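Luciferase (Lingulodinium polyedrum, PDB 1VPR) catalyses the oxidation of dinoflagellate luciferin, an open tetrapyrrole, by molecular oxygen with emission of blue light, this chain being the third of its three homologous luciferase domains. Local coordinates at residues 231-237 with 315-321; 246-252 with 263-268. One frame throughout, in Å; residues are numbered along the deposited sequence.

Contact 1: residues 231-237 with 315-321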
ATOM      1  N   THR A 231      -1.416  -0.558  10.945  1.00 15.66           N
ATOM      2  CA  THR A 231      -0.648   0.334  11.813  1.00 17.03           C
ATOM      3  C   THR A 231       0.774  -0.222  11.837  1.00 15.97           C
ATOM      4  O   THR A 231       0.974  -1.436  11.957  1.00 16.13           O
ATOM      5  CB  THR A 231      -1.190   0.336  13.266  1.00 17.79           C
ATOM      6  OG1 THR A 231      -2.502   0.916  13.292  1.00 20.52           O
ATOM      7  CG2 THR A 231      -0.298   1.160  14.170  1.00 17.51           C
ATOM      8  N   TRP A 232       1.763   0.657  11.731  1.00 14.13           N
ATOM      9  CA  TRP A 232       3.143   0.203  11.759  1.00 15.08           C
ATOM     10  C   TRP A 232       4.036   1.225  12.445  1.00 15.34           C
ATOM     11  O   TRP A 232       3.601   2.330  12.764  1.00 14.10           O
ATOM     12  CB  TRP A 232       3.650  -0.090  10.324  1.00 14.10           C
ATOM     13  CG  TRP A 232       3.258   0.900   9.271  1.00 13.48           C
ATOM     14  CD1 TRP A 232       2.318   0.720   8.280  1.00 15.40           C
ATOM     15  CD2 TRP A 232       3.744   2.247   9.113  1.00 15.19           C
ATOM     16  NE1 TRP A 232       2.184   1.863   7.532  1.00 15.75           N
ATOM     17  CE2 TRP A 232       3.041   2.819   8.019  1.00 15.91           C
ATOM     18  CE3 TRP A 232       4.696   3.025   9.788  1.00 14.99           C
ATOM     19  CZ2 TRP A 232       3.259   4.134   7.589  1.00 18.74           C
ATOM     20  CZ3 TRP A 232       4.913   4.342   9.357  1.00 14.83           C
ATOM     21  CH2 TRP A 232       4.196   4.879   8.272  1.00 16.74           C
ATOM     22  N   LYS A 233       5.284   0.849  12.699  1.00 14.77           N
ATOM     23  CA  LYS A 233       6.220   1.771  13.331  1.00 14.33           C
ATOM     24  C   LYS A 233       7.521   1.790  12.522  1.00 13.08           C
ATOM     25  O   LYS A 233       7.968   0.751  12.001  1.00 12.45           O
ATOM     26  CB  LYS A 233       6.499   1.358  14.789  1.00 13.26           C
ATOM     27  CG  LYS A 233       7.549   2.253  15.497  1.00 14.41           C
ATOM     28  CD  LYS A 233       7.724   1.863  16.983  1.00 14.94           C
ATOM     29  CE  LYS A 233       8.756   2.767  17.647  1.00 13.80           C
ATOM     30  NZ  LYS A 233       8.652   2.742  19.130  1.00 13.67           N
ATOM     31  N   SER A 234       8.105   2.978  12.409  1.00 13.98           N
ATOM     32  CA  SER A 234       9.362   3.171  11.690  1.00 13.28           C
ATOM     33  C   SER A 234      10.343   2.049  12.031  1.00 12.91           C
ATOM     34  O   SER A 234      10.610   1.791  13.197  1.00 15.34           O
ATOM     35  CB  SER A 234       9.955   4.523  12.099  1.00 15.72           C
ATOM     36  OG  SER A 234      11.159   4.805  11.420  1.00 16.19           O
ATOM     37  N   GLY A 235      10.852   1.367  11.009  1.00 14.31           N
ATOM     38  CA  GLY A 235      11.837   0.307  11.205  1.00 15.60           C
ATOM     39  C   GLY A 235      11.304  -1.081  11.541  1.00 18.09           C
ATOM     40  O   GLY A 235      12.104  -2.025  11.712  1.00 15.43           O
ATOM     41  N   HIS A 236       9.975  -1.228  11.623  1.00 14.79           N
ATOM     42  CA  HIS A 236       9.378  -2.519  11.961  1.00 13.64           C
ATOM     43  C   HIS A 236       8.526  -3.093  10.843  1.00 13.03           C
ATOM     44  O   HIS A 236       7.801  -2.376  10.169  1.00 13.87           O
ATOM     45  CB  HIS A 236       8.555  -2.384  13.252  1.00 15.02           C
ATOM     46  CG  HIS A 236       9.390  -2.089  14.465  1.00 16.47           C
ATOM     47  ND1 HIS A 236       9.952  -3.084  15.237  1.00 16.64           N
ATOM     48  CD2 HIS A 236       9.803  -0.913  15.004  1.00 16.25           C
ATOM     49  CE1 HIS A 236      10.667  -2.534  16.207  1.00 17.42           C
ATOM     50  NE2 HIS A 236      10.592  -1.219  16.088  1.00 16.06           N
ATOM     51  N   TYR A 237       8.627  -4.405  10.655  1.00 10.98           N
ATOM     52  CA  TYR A 237       7.909  -5.106   9.594  1.00 11.97           C
ATOM     53  C   TYR A 237       6.402  -5.189   9.778  1.00 11.19           C
ATOM     54  O   TYR A 237       5.871  -5.115  10.886  1.00 12.05           O
ATOM     55  CB  TYR A 237       8.424  -6.555   9.472  1.00 11.96           C
ATOM     56  CG  TYR A 237       9.496  -6.774   8.428  1.00 14.70           C
ATOM     57  CD1 TYR A 237      10.844  -6.766   8.768  1.00 13.98           C
ATOM     58  CD2 TYR A 237       9.155  -7.002   7.105  1.00 13.00           C
ATOM     59  CE1 TYR A 237      11.823  -6.985   7.809  1.00 14.46           C
ATOM     60  CE2 TYR A 237      10.116  -7.216   6.143  1.00 15.88           C
ATOM     61  CZ  TYR A 237      11.447  -7.206   6.507  1.00 15.29           C
ATOM     62  OH  TYR A 237      12.388  -7.416   5.548  1.00 15.25           O
ATOM     63  N   ILE A 315      -5.546   2.098  15.008  1.00 15.74           N
ATOM     64  CA  ILE A 315      -5.816   0.774  15.562  1.00 16.10           C
ATOM     65  C   ILE A 315      -4.501   0.442  16.295  1.00 16.68           C
ATOM     66  O   ILE A 315      -3.460   1.087  16.040  1.00 14.51           O
ATOM     67  CB  ILE A 315      -6.161  -0.288  14.488  1.00 17.09           C
ATOM     68  CG1 ILE A 315      -5.101  -0.318  13.388  1.00 18.34           C
ATOM     69  CG2 ILE A 315      -7.537   0.010  13.892  1.00 19.23           C
ATOM     70  CD1 ILE A 315      -5.190  -1.574  12.499  1.00 17.62           C
ATOM     71  N   PRO A 316      -4.533  -0.529  17.225  1.00 14.81           N
ATOM     72  CA  PRO A 316      -3.352  -0.928  18.004  1.00 15.22           C
ATOM     73  C   PRO A 316      -2.108  -1.228  17.194  1.00 15.05           C
ATOM     74  O   PRO A 316      -2.180  -1.687  16.047  1.00 13.70           O
ATOM     75  CB  PRO A 316      -3.840  -2.147  18.766  1.00 15.96           C
ATOM     76  CG  PRO A 316      -5.301  -1.806  19.011  1.00 15.82           C
ATOM     77  CD  PRO A 316      -5.724  -1.286  17.657  1.00 16.17           C
ATOM     78  N   LEU A 317      -0.960  -0.987  17.809  1.00 14.36           N
ATOM     79  CA  LEU A 317       0.331  -1.219  17.152  1.00 13.88           C
ATOM     80  C   LEU A 317       0.681  -2.705  17.055  1.00 12.72           C
ATOM     81  O   LEU A 317       0.297  -3.496  17.910  1.00 12.56           O
ATOM     82  CB  LEU A 317       1.420  -0.498  17.936  1.00 14.70           C
ATOM     83  CG  LEU A 317       2.876  -0.626  17.481  1.00 16.51           C
ATOM     84  CD1 LEU A 317       3.042  -0.073  16.057  1.00 15.15           C
ATOM     85  CD2 LEU A 317       3.758   0.153  18.492  1.00 18.59           C
ATOM     86  N   GLN A 318       1.431  -3.064  16.014  1.00 12.30           N
ATOM     87  CA  GLN A 318       1.864  -4.442  15.800  1.00 13.13           C
ATOM     88  C   GLN A 318       3.045  -4.417  14.858  1.00 11.68           C
ATOM     89  O   GLN A 318       3.388  -3.369  14.282  1.00 10.03           O
ATOM     90  CB  GLN A 318       0.745  -5.266  15.132  1.00 11.99           C
ATOM     91  CG  GLN A 318       0.298  -4.748  13.771  1.00 11.61           C
ATOM     92  CD  GLN A 318       1.238  -5.113  12.638  1.00 13.80           C
ATOM     93  OE1 GLN A 318       1.667  -6.255  12.526  1.00 15.13           O
ATOM     94  NE2 GLN A 318       1.534  -4.144  11.761  1.00 12.19           N
ATOM     95  N   SER A 319       3.661  -5.581  14.700  1.00 13.67           N
ATOM     96  CA  SER A 319       4.760  -5.739  13.755  1.00 12.78           C
ATOM     97  C   SER A 319       4.863  -7.222  13.481  1.00 12.05           C
ATOM     98  O   SER A 319       4.223  -8.043  14.151  1.00 12.62           O
ATOM     99  CB  SER A 319       6.089  -5.174  14.293  1.00 12.79           C
ATOM    100  OG  SER A 319       6.743  -6.042  15.204  1.00 15.08           O
ATOM    101  N   ARG A 320       5.633  -7.558  12.453  1.00 13.40           N
ATOM    102  CA  ARG A 320       5.846  -8.929  12.031  1.00 12.70           C
ATOM    103  C   ARG A 320       7.347  -9.204  11.908  1.00 14.82           C
ATOM    104  O   ARG A 320       7.772  -9.999  11.073  1.00 14.16           O
ATOM    105  CB  ARG A 320       5.162  -9.158  10.682  1.00 12.67           C
ATOM    106  CG  ARG A 320       3.634  -8.993  10.741  1.00 12.39           C
ATOM    107  CD  ARG A 320       3.022  -9.980  11.730  1.00 15.32           C
ATOM    108  NE  ARG A 320       3.489 -11.343  11.462  1.00 14.19           N
ATOM    109  CZ  ARG A 320       2.995 -12.135  10.509  1.00 16.36           C
ATOM    110  NH1 ARG A 320       1.997 -11.715   9.713  1.00 13.50           N
ATOM    111  NH2 ARG A 320       3.495 -13.357  10.358  1.00 13.92           N
ATOM    112  N   ASP A 321       8.130  -8.540  12.753  1.00 13.05           N
ATOM    113  CA  ASP A 321       9.592  -8.688  12.796  1.00 14.85           C
ATOM    114  C   ASP A 321      10.046 -10.122  13.118  1.00 15.08           C
ATOM    115  O   ASP A 321      11.101 -10.560  12.661  1.00 12.94           O
ATOM    116  CB  ASP A 321      10.150  -7.719  13.847  1.00 12.05           C
ATOM    117  CG  ASP A 321       9.852  -6.264  13.495  1.00 11.47           C
ATOM    118  OD1 ASP A 321      10.254  -5.838  12.391  1.00 11.86           O
ATOM    119  OD2 ASP A 321       9.208  -5.547  14.298  1.00 12.10           O
TER
HETATM  120  O   HOH W   1       5.284  -2.318  12.516  1.00 13.11           O
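A chain without regular secondary structure can be fastened to a barrel by a few well-placed polar groups, and residues 315-321 illustrate how. The backbone-directed bonds come first. Gln318 NE2 reaches Thr231 O at 2.8 Å, and Arg320 N donates to Tyr237 O at 2.9 Å, an oxygen that Ser319 CA also approaches at 3.1 Å in a CA-H...O contact. Asp321 adds side-chain bonds: its OD1 accepts from Tyr237 N at 2.8 Å and its OD2 from His236 ND1 at 2.7 Å, so one carboxylate holds two successive residues. Ser319 OG also donates to Asp321 OD2 at 2.7 Å, which joins serine, aspartate and histidine in one polar cluster. A water between the backbones accepts from Lys233 N at 3.2 Å and lies 2.8 Å from Gln318 O and 3.3 Å from Tyr237 O.

Packing gathers at Thr231, whose CG2 lies 4.0 Å from Leu317 CD1; Lys233 CB is equally near that methyl. Arg320 sends its guanidinium elsewhere, into a salt bridge with Asp353.

Gly235, at phi 84°, takes the third position of a type II beta turn from Lys233 to His236, closed by His236 N to Lys233 O at 2.8 Å. The turn joins 229-233 and 237-241, the consecutive outermost strands of the sheet, and 315-321 lies across the break between them, a break as in the fatty-acid-binding-protein relatives of the calycin superfamily.

Contact 2: residues 246-252 with 263-268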
ATOM      1  N   GLY A 246      -1.218 -11.910  -3.823  1.00 15.64           N
ATOM      2  CA  GLY A 246       0.187 -11.737  -3.487  1.00 16.47           C
ATOM      3  C   GLY A 246       0.366 -11.498  -2.002  1.00 14.66           C
ATOM      4  O   GLY A 246      -0.609 -11.187  -1.292  1.00 12.67           O
ATOM      5  N   ASN A 247       1.594 -11.662  -1.511  1.00 16.17           N
ATOM      6  CA  ASN A 247       1.875 -11.439  -0.088  1.00 15.89           C
ATOM      7  C   ASN A 247       3.124 -10.577   0.035  1.00 16.64           C
ATOM      8  O   ASN A 247       4.161 -10.888  -0.568  1.00 13.43           O
ATOM      9  CB  ASN A 247       2.116 -12.764   0.649  1.00 17.39           C
ATOM     10  CG  ASN A 247       0.879 -13.659   0.694  1.00 19.15           C
ATOM     11  OD1 ASN A 247      -0.086 -13.390   1.414  1.00 16.47           O
ATOM     12  ND2 ASN A 247       0.907 -14.730  -0.089  1.00 16.84           N
ATOM     13  N   LEU A 248       3.032  -9.487   0.794  1.00 15.92           N
ATOM     14  CA  LEU A 248       4.193  -8.617   0.978  1.00 14.44           C
ATOM     15  C   LEU A 248       4.563  -8.518   2.437  1.00 14.47           C
ATOM     16  O   LEU A 248       3.693  -8.506   3.313  1.00 14.44           O
ATOM     17  CB  LEU A 248       3.911  -7.174   0.502  1.00 12.61           C
ATOM     18  CG  LEU A 248       3.266  -6.890  -0.849  1.00 16.06           C
ATOM     19  CD1 LEU A 248       3.049  -5.400  -1.032  1.00 15.64           C
ATOM     20  CD2 LEU A 248       4.162  -7.437  -1.957  1.00 10.23           C
ATOM     21  N   LEU A 249       5.867  -8.454   2.692  1.00 14.25           N
ATOM     22  CA  LEU A 249       6.389  -8.230   4.036  1.00 15.67           C
ATOM     23  C   LEU A 249       7.253  -6.987   3.823  1.00 15.68           C
ATOM     24  O   LEU A 249       8.241  -7.025   3.088  1.00 14.36           O
ATOM     25  CB  LEU A 249       7.216  -9.423   4.529  1.00 14.70           C
ATOM     26  CG  LEU A 249       6.363 -10.575   5.056  1.00 15.77           C
ATOM     27  CD1 LEU A 249       7.246 -11.766   5.330  1.00 17.71           C
ATOM     28  CD2 LEU A 249       5.636 -10.165   6.315  1.00 13.67           C
ATOM     29  N   GLY A 250       6.875  -5.870   4.437  1.00 15.46           N
ATOM     30  CA  GLY A 250       7.637  -4.657   4.208  1.00 13.84           C
ATOM     31  C   GLY A 250       7.841  -3.829   5.446  1.00 12.97           C
ATOM     32  O   GLY A 250       7.349  -4.180   6.513  1.00 10.90           O
ATOM     33  N   VAL A 251       8.536  -2.709   5.280  1.00 12.77           N
ATOM     34  CA  VAL A 251       8.875  -1.817   6.365  1.00 11.32           C
ATOM     35  C   VAL A 251       8.901  -0.384   5.882  1.00 14.31           C
ATOM     36  O   VAL A 251       9.317  -0.137   4.755  1.00 13.24           O
ATOM     37  CB  VAL A 251      10.334  -2.115   6.891  1.00 14.00           C
ATOM     38  CG1 VAL A 251      10.776  -1.006   7.829  1.00 12.25           C
ATOM     39  CG2 VAL A 251      10.400  -3.468   7.602  1.00 10.44           C
ATOM     40  N   TRP A 252       8.457   0.556   6.719  1.00 11.03           N
ATOM     41  CA  TRP A 252       8.555   1.973   6.400  1.00 12.53           C
ATOM     42  C   TRP A 252       9.485   2.513   7.476  1.00 14.22           C
ATOM     43  O   TRP A 252       9.382   2.130   8.658  1.00 14.66           O
ATOM     44  CB  TRP A 252       7.235   2.756   6.577  1.00 13.37           C
ATOM     45  CG  TRP A 252       6.285   2.676   5.451  1.00 13.07           C
ATOM     46  CD1 TRP A 252       5.046   2.125   5.475  1.00 14.98           C
ATOM     47  CD2 TRP A 252       6.467   3.203   4.135  1.00 13.02           C
ATOM     48  NE1 TRP A 252       4.435   2.274   4.262  1.00 14.89           N
ATOM     49  CE2 TRP A 252       5.287   2.937   3.418  1.00 13.40           C
ATOM     50  CE3 TRP A 252       7.520   3.872   3.494  1.00 14.24           C
ATOM     51  CZ2 TRP A 252       5.113   3.324   2.084  1.00 13.89           C
ATOM     52  CZ3 TRP A 252       7.356   4.253   2.175  1.00 14.81           C
ATOM     53  CH2 TRP A 252       6.157   3.977   1.480  1.00 13.77           C
ATOM     54  N   PHE A 263      10.630  -0.463   1.922  1.00 12.52           N
ATOM     55  CA  PHE A 263      10.762  -1.484   0.898  1.00 12.96           C
ATOM     56  C   PHE A 263       9.713  -2.526   1.198  1.00 14.35           C
ATOM     57  O   PHE A 263       9.229  -2.606   2.337  1.00 13.24           O
ATOM     58  CB  PHE A 263      12.141  -2.147   0.977  1.00 13.07           C
ATOM     59  CG  PHE A 263      12.379  -2.859   2.258  1.00 14.10           C
ATOM     60  CD1 PHE A 263      12.790  -2.156   3.400  1.00 12.82           C
ATOM     61  CD2 PHE A 263      12.154  -4.231   2.354  1.00 13.94           C
ATOM     62  CE1 PHE A 263      12.974  -2.815   4.605  1.00 12.42           C
ATOM     63  CE2 PHE A 263      12.333  -4.899   3.569  1.00 13.50           C
ATOM     64  CZ  PHE A 263      12.740  -4.202   4.679  1.00 12.67           C
ATOM     65  N   PHE A 264       9.364  -3.323   0.188  1.00 14.23           N
ATOM     66  CA  PHE A 264       8.388  -4.389   0.357  1.00 14.53           C
ATOM     67  C   PHE A 264       8.866  -5.597  -0.413  1.00 14.89           C
ATOM     68  O   PHE A 264       9.153  -5.490  -1.592  1.00 13.69           O
ATOM     69  CB  PHE A 264       7.004  -3.998  -0.181  1.00 13.39           C
ATOM     70  CG  PHE A 264       6.319  -2.950   0.627  1.00 15.74           C
ATOM     71  CD1 PHE A 264       6.591  -1.612   0.420  1.00 16.16           C
ATOM     72  CD2 PHE A 264       5.474  -3.310   1.670  1.00 15.81           C
ATOM     73  CE1 PHE A 264       6.045  -0.639   1.248  1.00 16.97           C
ATOM     74  CE2 PHE A 264       4.921  -2.347   2.497  1.00 15.90           C
ATOM     75  CZ  PHE A 264       5.209  -1.009   2.292  1.00 17.25           C
ATOM     76  N   TRP A 265       8.941  -6.734   0.268  1.00 14.10           N
ATOM     77  CA  TRP A 265       9.340  -7.987  -0.353  1.00 16.15           C
ATOM     78  C   TRP A 265       8.086  -8.649  -0.880  1.00 15.75           C
ATOM     79  O   TRP A 265       7.195  -8.976  -0.102  1.00 16.51           O
ATOM     80  CB  TRP A 265       9.978  -8.928   0.663  1.00 15.31           C
ATOM     81  CG  TRP A 265      11.422  -8.657   0.932  1.00 17.15           C
ATOM     82  CD1 TRP A 265      11.950  -8.032   2.020  1.00 14.56           C
ATOM     83  CD2 TRP A 265      12.532  -9.016   0.092  1.00 17.22           C
ATOM     84  NE1 TRP A 265      13.326  -7.969   1.916  1.00 16.95           N
ATOM     85  CE2 TRP A 265      13.709  -8.571   0.743  1.00 17.91           C
ATOM     86  CE3 TRP A 265      12.648  -9.669  -1.141  1.00 19.03           C
ATOM     87  CZ2 TRP A 265      14.986  -8.765   0.201  1.00 15.44           C
ATOM     88  CZ3 TRP A 265      13.933  -9.859  -1.685  1.00 19.06           C
ATOM     89  CH2 TRP A 265      15.072  -9.410  -1.010  1.00 18.41           C
ATOM     90  N   GLU A 266       8.020  -8.841  -2.193  1.00 15.06           N
ATOM     91  CA  GLU A 266       6.875  -9.499  -2.829  1.00 15.76           C
ATOM     92  C   GLU A 266       7.299 -10.968  -2.830  1.00 17.55           C
ATOM     93  O   GLU A 266       8.107 -11.404  -3.667  1.00 18.80           O
ATOM     94  CB  GLU A 266       6.707  -8.964  -4.253  1.00 14.82           C
ATOM     95  CG  GLU A 266       5.543  -9.549  -5.045  1.00 16.46           C
ATOM     96  CD  GLU A 266       5.476  -8.958  -6.444  1.00 17.18           C
ATOM     97  OE1 GLU A 266       6.391  -9.265  -7.245  1.00 16.04           O
ATOM     98  OE2 GLU A 266       4.526  -8.175  -6.730  1.00 14.78           O
HETATM   99  N   MSE A 267       6.746 -11.725  -1.881  1.00 17.95           N
HETATM  100  CA  MSE A 267       7.129 -13.103  -1.676  1.00 16.95           C
HETATM  101  C   MSE A 267       6.980 -14.073  -2.839  1.00 19.40           C
HETATM  102  O   MSE A 267       7.808 -14.962  -3.004  1.00 19.58           O
HETATM  103  CB  MSE A 267       6.415 -13.649  -0.441  1.00 18.59           C
HETATM  104  CG  MSE A 267       6.672 -12.858   0.855  1.00 12.18           C
HETATM  105 SE   MSE A 267       8.560 -12.629   1.206  1.00 21.89          SE
HETATM  106  CE  MSE A 267       9.098 -14.488   1.010  1.00 16.25           C
ATOM    107  N   GLU A 268       5.960 -13.915  -3.665  1.00 18.96           N
ATOM    108  CA  GLU A 268       5.801 -14.853  -4.771  1.00 20.64           C
ATOM    109  C   GLU A 268       6.787 -14.701  -5.930  1.00 20.41           C
ATOM    110  O   GLU A 268       6.906 -15.617  -6.756  1.00 21.55           O
ATOM    111  CB  GLU A 268       4.371 -14.788  -5.294  1.00 20.04           C
ATOM    112  CG  GLU A 268       3.363 -15.270  -4.285  1.00 18.63           C
ATOM    113  CD  GLU A 268       3.230 -14.352  -3.081  1.00 21.18           C
ATOM    114  OE1 GLU A 268       3.081 -13.127  -3.268  1.00 24.59           O
ATOM    115  OE2 GLU A 268       3.254 -14.865  -1.942  1.00 21.87           O
TER
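Here two neighbouring strands of the barrel sheet, 247-253 and 259-266, pair as an antiparallel beta hairpin; the axes of the short segments 247-252 and 263-266 approach to 4.4 Å, with 162° between directions. The hydrogen-bonded pairs are Leu249 with Trp265 (Leu249 N to Trp265 O 3.1 Å, Trp265 N to Leu249 O 2.9 Å) and Val251 with Phe263 (Val251 N to Phe263 O 3.0 Å, Phe263 N to Val251 O 3.1 Å). Gly250 faces Phe264 with CA atoms 3.9 Å apart; a beta carbon on Gly250 would hit the Phe264 ring. That ring turns its edge to the face of Trp252, planes at 80°, and Leu248 CD1 packs 4.2 Å from Phe264 CD2. The other side carries Leu249, Val251, Phe263 and Trp265, with Val251 CB 3.6 Å from Phe263 CE1.

Beyond the last bridge, Met267 N donates to Asn247 O at 3.0 Å, and Glu268 accepts from Asn247 twice, OE1 from N at 2.7 Å and OE2 from ND2 at 3.0 Å; Asn247 OD1 is bound by the Tyr239 hydroxyl. Backbone bonds and apolar packing on both faces thus hold the middle, and a carboxylate takes over the pairing of Asn247 at the end.

Contact 1 lies at the break between the two outermost strands of the barrel sheet, contact 2 in the adjoining hairpin. Their centres are 14 Å apart, yet they meet directly at the turn of contact 1, where Gly235 N and Trp252 O, 2.9 Å apart, probably form a hydrogen bond. Nearby Trp232 CE2 packs 3.3 Å from Trp252 CD1, and Tyr237 CD2 lies 3.4 Å from Gly250 O. Contact 1 brings together segments far apart in sequence; the hairpin belongs wholly to the chain between them. Strand 237-241, which follows the turn, pairs with 247-253. Both contacts belong to the barrel of the catalytic domain, but neither by itself fixes a distance to the reaction site.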